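Local coordinates for putative cytochrome P450 120 (Synechocystis sp., PDB 2VE3), which binds heme and retinoic acid and probably acts as a cytochrome P450 monooxygenase, inserting oxygen into its substrate, at residues D125-G130 / R148-D153; S165-L170 / L204-K209. All coordinates share one frame; numbering follows the deposited sequence.

Contact 1. Residues D125-G130 / R148-D153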
# COMPACT_ATOMS: atom_id res chain seq x y z
N ASP A 125 -19.79 0.03 -2.36
CA ASP A 125 -20.55 -1.21 -2.24
C ASP A 125 -21.21 -1.61 -3.56
O ASP A 125 -21.32 -2.79 -3.87
CB ASP A 125 -21.59 -1.09 -1.13
CG ASP A 125 -22.29 -2.41 -0.82
OD1 ASP A 125 -21.63 -3.47 -0.85
OD2 ASP A 125 -23.50 -2.38 -0.53
N GLY A 126 -21.64 -0.61 -4.33
CA GLY A 126 -22.21 -0.83 -5.66
C GLY A 126 -21.19 -1.37 -6.64
O GLY A 126 -21.51 -2.26 -7.44
N ILE A 127 -19.97 -0.84 -6.60
CA ILE A 127 -18.88 -1.36 -7.45
C ILE A 127 -18.52 -2.78 -7.00
O ILE A 127 -18.36 -3.68 -7.83
CB ILE A 127 -17.62 -0.44 -7.45
CG1 ILE A 127 -17.92 0.90 -8.13
CG2 ILE A 127 -16.44 -1.12 -8.17
CD1 ILE A 127 -17.05 2.07 -7.64
N VAL A 128 -18.43 -2.96 -5.68
CA VAL A 128 -18.02 -4.26 -5.10
C VAL A 128 -18.99 -5.43 -5.45
O VAL A 128 -18.56 -6.45 -6.00
CB VAL A 128 -17.69 -4.14 -3.59
CG1 VAL A 128 -17.58 -5.49 -2.93
CG2 VAL A 128 -16.36 -3.41 -3.43
N GLN A 129 -20.27 -5.24 -5.16
CA GLN A 129 -21.32 -6.21 -5.49
C GLN A 129 -21.43 -6.51 -6.98
O GLN A 129 -21.69 -7.66 -7.36
CB GLN A 129 -22.68 -5.73 -5.00
CG GLN A 129 -22.80 -5.54 -3.51
CD GLN A 129 -22.90 -6.85 -2.76
OE1 GLN A 129 -21.95 -7.63 -2.73
NE2 GLN A 129 -24.04 -7.08 -2.12
N GLY A 130 -21.26 -5.49 -7.81
CA GLY A 130 -21.26 -5.67 -9.25
C GLY A 130 -20.25 -6.72 -9.69
O GLY A 130 -20.57 -7.59 -10.49
N ARG A 148 -7.56 -6.39 -9.54
CA ARG A 148 -6.92 -5.19 -10.08
C ARG A 148 -7.90 -4.31 -10.85
O ARG A 148 -7.82 -3.09 -10.77
CB ARG A 148 -5.73 -5.54 -10.98
CG ARG A 148 -4.53 -6.07 -10.23
CD ARG A 148 -3.27 -6.09 -11.08
NE ARG A 148 -2.76 -4.74 -11.32
CZ ARG A 148 -1.99 -4.06 -10.49
NH1 ARG A 148 -1.61 -4.59 -9.33
NH2 ARG A 148 -1.59 -2.82 -10.82
N ARG A 149 -8.84 -4.94 -11.56
CA ARG A 149 -9.87 -4.17 -12.28
C ARG A 149 -10.80 -3.47 -11.30
O ARG A 149 -11.05 -2.28 -11.42
CB ARG A 149 -10.66 -5.04 -13.26
CG ARG A 149 -9.81 -5.57 -14.42
CD ARG A 149 -10.64 -5.83 -15.70
NE ARG A 149 -10.45 -4.76 -16.68
CZ ARG A 149 -9.48 -4.74 -17.61
NH1 ARG A 149 -8.61 -5.75 -17.70
NH2 ARG A 149 -9.39 -3.71 -18.45
N MET A 150 -11.27 -4.22 -10.30
CA MET A 150 -12.16 -3.70 -9.27
C MET A 150 -11.55 -2.55 -8.48
O MET A 150 -12.16 -1.48 -8.39
CB MET A 150 -12.60 -4.81 -8.33
CG MET A 150 -13.64 -4.37 -7.27
SD MET A 150 -13.80 -5.52 -5.89
CE MET A 150 -12.18 -5.43 -5.18
N THR A 151 -10.37 -2.76 -7.89
CA THR A 151 -9.80 -1.74 -6.99
C THR A 151 -9.50 -0.45 -7.74
O THR A 151 -9.67 0.62 -7.17
CB THR A 151 -8.52 -2.19 -6.24
OG1 THR A 151 -7.45 -2.44 -7.17
CG2 THR A 151 -8.77 -3.40 -5.38
N PHE A 152 -9.05 -0.56 -8.99
CA PHE A 152 -8.88 0.65 -9.83
C PHE A 152 -10.22 1.36 -10.01
O PHE A 152 -10.30 2.57 -9.84
CB PHE A 152 -8.23 0.37 -11.19
CG PHE A 152 -7.96 1.64 -11.98
CD1 PHE A 152 -6.96 2.52 -11.59
CD2 PHE A 152 -8.76 1.99 -13.06
CE1 PHE A 152 -6.73 3.72 -12.28
CE2 PHE A 152 -8.54 3.18 -13.76
CZ PHE A 152 -7.53 4.04 -13.37
N ASP A 153 -11.26 0.59 -10.33
CA ASP A 153 -12.62 1.12 -10.49
C ASP A 153 -13.13 1.88 -9.27
O ASP A 153 -13.79 2.90 -9.42
CB ASP A 153 -13.60 0.00 -10.83
CG ASP A 153 -13.65 -0.31 -12.31
OD1 ASP A 153 -12.64 -0.04 -13.02
OD2 ASP A 153 -14.69 -0.83 -12.77
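I127 lays its two outer methyl groups over the backbone and CB of D153, where helix 121-137 runs beside helix 143-159 in the helical core of the cytochrome P450 fold. These are helices D and E of the P450 four-helix bundle, which helices 241-272 and 394-411 complete, and they pack almost antiparallel: the axes of the two short segments run at 165° to each other and approach to 10.0 Å. CG1 of I127 sits beside the backbone N (chi1 -67°), which leaves CG2 anti to that N, where it touches CB of D153 at 4.0 Å. CD1 of I127 lies 3.8 Å from the D153 carbonyl O, a contact of van der Waals type. That carbonyl has a polar partner in T157 OG1, and the D153 carboxylate is held through OD2 by Y131 OH, one helical turn on from I127. That bond ties the carboxylate back to helix 121-137.

One turn of helix 143-159 earlier, M150 fills the other half of the interface. Its CG is anti to the backbone N (chi1 -175°), and the chain bends about the CG-SD bond, with SD reaching V128. The buried thioether is enclosed from several sides, for M150 also packs against W135, L263 of helix 241-272 and F404 of helix 394-411. Across the pair, V128 CG2 meets M150 SD at 4.1 Å.

Contact 2. Residues S165-L170 / L204-K209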
# COMPACT_ATOMS: atom_id res chain seq x y z
N SER A 165 -14.60 7.07 -14.60
CA SER A 165 -14.22 5.65 -14.44
C SER A 165 -14.47 4.77 -15.68
O SER A 165 -13.71 3.84 -15.95
CB SER A 165 -14.92 5.04 -13.22
OG SER A 165 -14.50 3.70 -12.99
N GLN A 166 -15.53 5.07 -16.43
CA GLN A 166 -15.89 4.27 -17.59
C GLN A 166 -15.16 4.74 -18.85
O GLN A 166 -15.79 4.90 -19.91
CB GLN A 166 -17.41 4.29 -17.80
N ASN A 167 -13.84 4.93 -18.74
CA ASN A 167 -13.11 5.70 -19.75
C ASN A 167 -11.63 5.42 -20.07
O ASN A 167 -10.74 5.97 -19.42
CB ASN A 167 -13.32 7.22 -19.49
CG ASN A 167 -12.00 8.04 -19.51
OD1 ASN A 167 -11.22 7.99 -20.48
ND2 ASN A 167 -11.78 8.81 -18.44
N PRO A 168 -11.34 4.48 -20.96
CA PRO A 168 -11.36 3.04 -20.99
C PRO A 168 -9.86 2.67 -21.11
O PRO A 168 -9.47 1.51 -21.05
CB PRO A 168 -12.10 2.73 -22.30
CG PRO A 168 -11.99 4.03 -23.15
CD PRO A 168 -11.19 5.01 -22.33
N GLN A 169 -9.05 3.72 -21.28
CA GLN A 169 -7.61 3.66 -21.49
C GLN A 169 -6.84 3.90 -20.20
O GLN A 169 -5.62 3.70 -20.14
CB GLN A 169 -7.20 4.75 -22.49
CG GLN A 169 -7.45 4.44 -23.95
CD GLN A 169 -6.96 5.55 -24.87
OE1 GLN A 169 -7.50 6.66 -24.88
NE2 GLN A 169 -5.92 5.26 -25.67
N LEU A 170 -7.57 4.34 -19.17
CA LEU A 170 -7.01 4.80 -17.90
C LEU A 170 -6.35 3.66 -17.11
O LEU A 170 -5.25 3.84 -16.57
CB LEU A 170 -8.13 5.44 -17.07
CG LEU A 170 -7.86 6.73 -16.29
CD1 LEU A 170 -7.31 7.86 -17.16
CD2 LEU A 170 -9.14 7.20 -15.62
N LEU A 204 -1.25 12.09 -17.13
CA LEU A 204 -1.31 13.49 -16.69
C LEU A 204 -2.13 14.33 -17.68
O LEU A 204 -2.93 15.17 -17.28
CB LEU A 204 0.10 14.08 -16.54
CG LEU A 204 1.02 13.60 -15.41
CD1 LEU A 204 2.41 14.20 -15.62
CD2 LEU A 204 0.49 13.98 -14.04
N ALA A 205 -1.94 14.07 -18.98
CA ALA A 205 -2.66 14.78 -20.03
C ALA A 205 -4.16 14.58 -19.89
O ALA A 205 -4.93 15.51 -20.10
CB ALA A 205 -2.17 14.36 -21.42
N GLU A 206 -4.58 13.37 -19.52
CA GLU A 206 -5.98 13.06 -19.23
C GLU A 206 -6.49 13.69 -17.95
O GLU A 206 -7.61 14.19 -17.91
CB GLU A 206 -6.20 11.54 -19.14
CG GLU A 206 -6.15 10.85 -20.47
CD GLU A 206 -7.15 11.45 -21.45
OE1 GLU A 206 -8.36 11.24 -21.24
OE2 GLU A 206 -6.70 12.14 -22.40
N LEU A 207 -5.69 13.62 -16.89
CA LEU A 207 -6.09 14.17 -15.60
C LEU A 207 -6.22 15.69 -15.69
O LEU A 207 -7.10 16.27 -15.06
CB LEU A 207 -5.14 13.75 -14.47
CG LEU A 207 -4.65 12.31 -14.28
CD1 LEU A 207 -3.76 12.23 -13.04
CD2 LEU A 207 -5.76 11.25 -14.21
N GLU A 208 -5.34 16.33 -16.48
CA GLU A 208 -5.47 17.75 -16.81
C GLU A 208 -6.84 18.03 -17.43
O GLU A 208 -7.52 18.97 -17.02
CB GLU A 208 -4.34 18.23 -17.72
CG GLU A 208 -4.49 19.69 -18.20
CD GLU A 208 -3.18 20.37 -18.60
OE1 GLU A 208 -2.08 19.91 -18.18
OE2 GLU A 208 -3.24 21.39 -19.33
N LYS A 209 -7.26 17.20 -18.40
CA LYS A 209 -8.58 17.31 -19.03
C LYS A 209 -9.69 17.14 -18.00
O LYS A 209 -10.62 17.95 -17.94
CB LYS A 209 -8.76 16.29 -20.16
CG LYS A 209 -7.99 16.61 -21.44
CD LYS A 209 -8.85 17.40 -22.42
CE LYS A 209 -8.04 17.88 -23.64
NZ LYS A 209 -8.65 19.07 -24.32
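L170 and E206 make the main touch here, with the methyl CD1 of L170 lying 4.3 Å from CB of E206. The contact sets the loop after helix 162-165, together with the start of helix 170-181, against the middle of helix 192-215; in the cytochrome P450 fold these correspond to the E-F connection, the beginning of helix F and helix G. It is thin: the nearest CA atoms, those of L170 and E206, are 8.4 Å apart, and just 107 Å² is buried. L170 uses CD1 rather than CD2, and the same methyl faces the end of L207, whose CD2 approaches it to 4.8 Å. The stem of E206 packs on the leucine, and a fold at its second torsion (chi2 -56°) brings the carboxylate round beside the loop. There N167 OD1 and E206 OE1 are 4.4 Å apart, too far for a bond and both acceptors in any case.

Further out, the amide is positioned from its own side of the contact, because N167 ND2 donates to the carbonyl O of V164. On the helix side, L207 also packs on I248, and E208 forms a salt bridge with K245, both tying helix 192-215 to the long helix 241-272. N167 ends an inverse gamma turn centred on Q166, closed by a weak hydrogen bond from N167 N to S165 O, 3.0 Å long.

Overall arrangement
From the N terminus, the chain first reaches helix 121-137, passes the short strand 140-142 and returns along helix 143-159, so contact 1 closes an antiparallel hairpin of helices. Contact 2 opens only afterwards, at the loop leading into helix 170-181, and closes when helix 192-215 folds back on it. The two loops are therefore in series, neither nested nor crossed. Their centres lie 18 Å apart, yet helix 143-159 brings them together: F152 CZ packs 3.9 Å from L170 O, and D153 O lies 3.7 Å from S165 OG. The central helical bundle is thus joined to the F-G region, with helix 241-272 bordering both contacts.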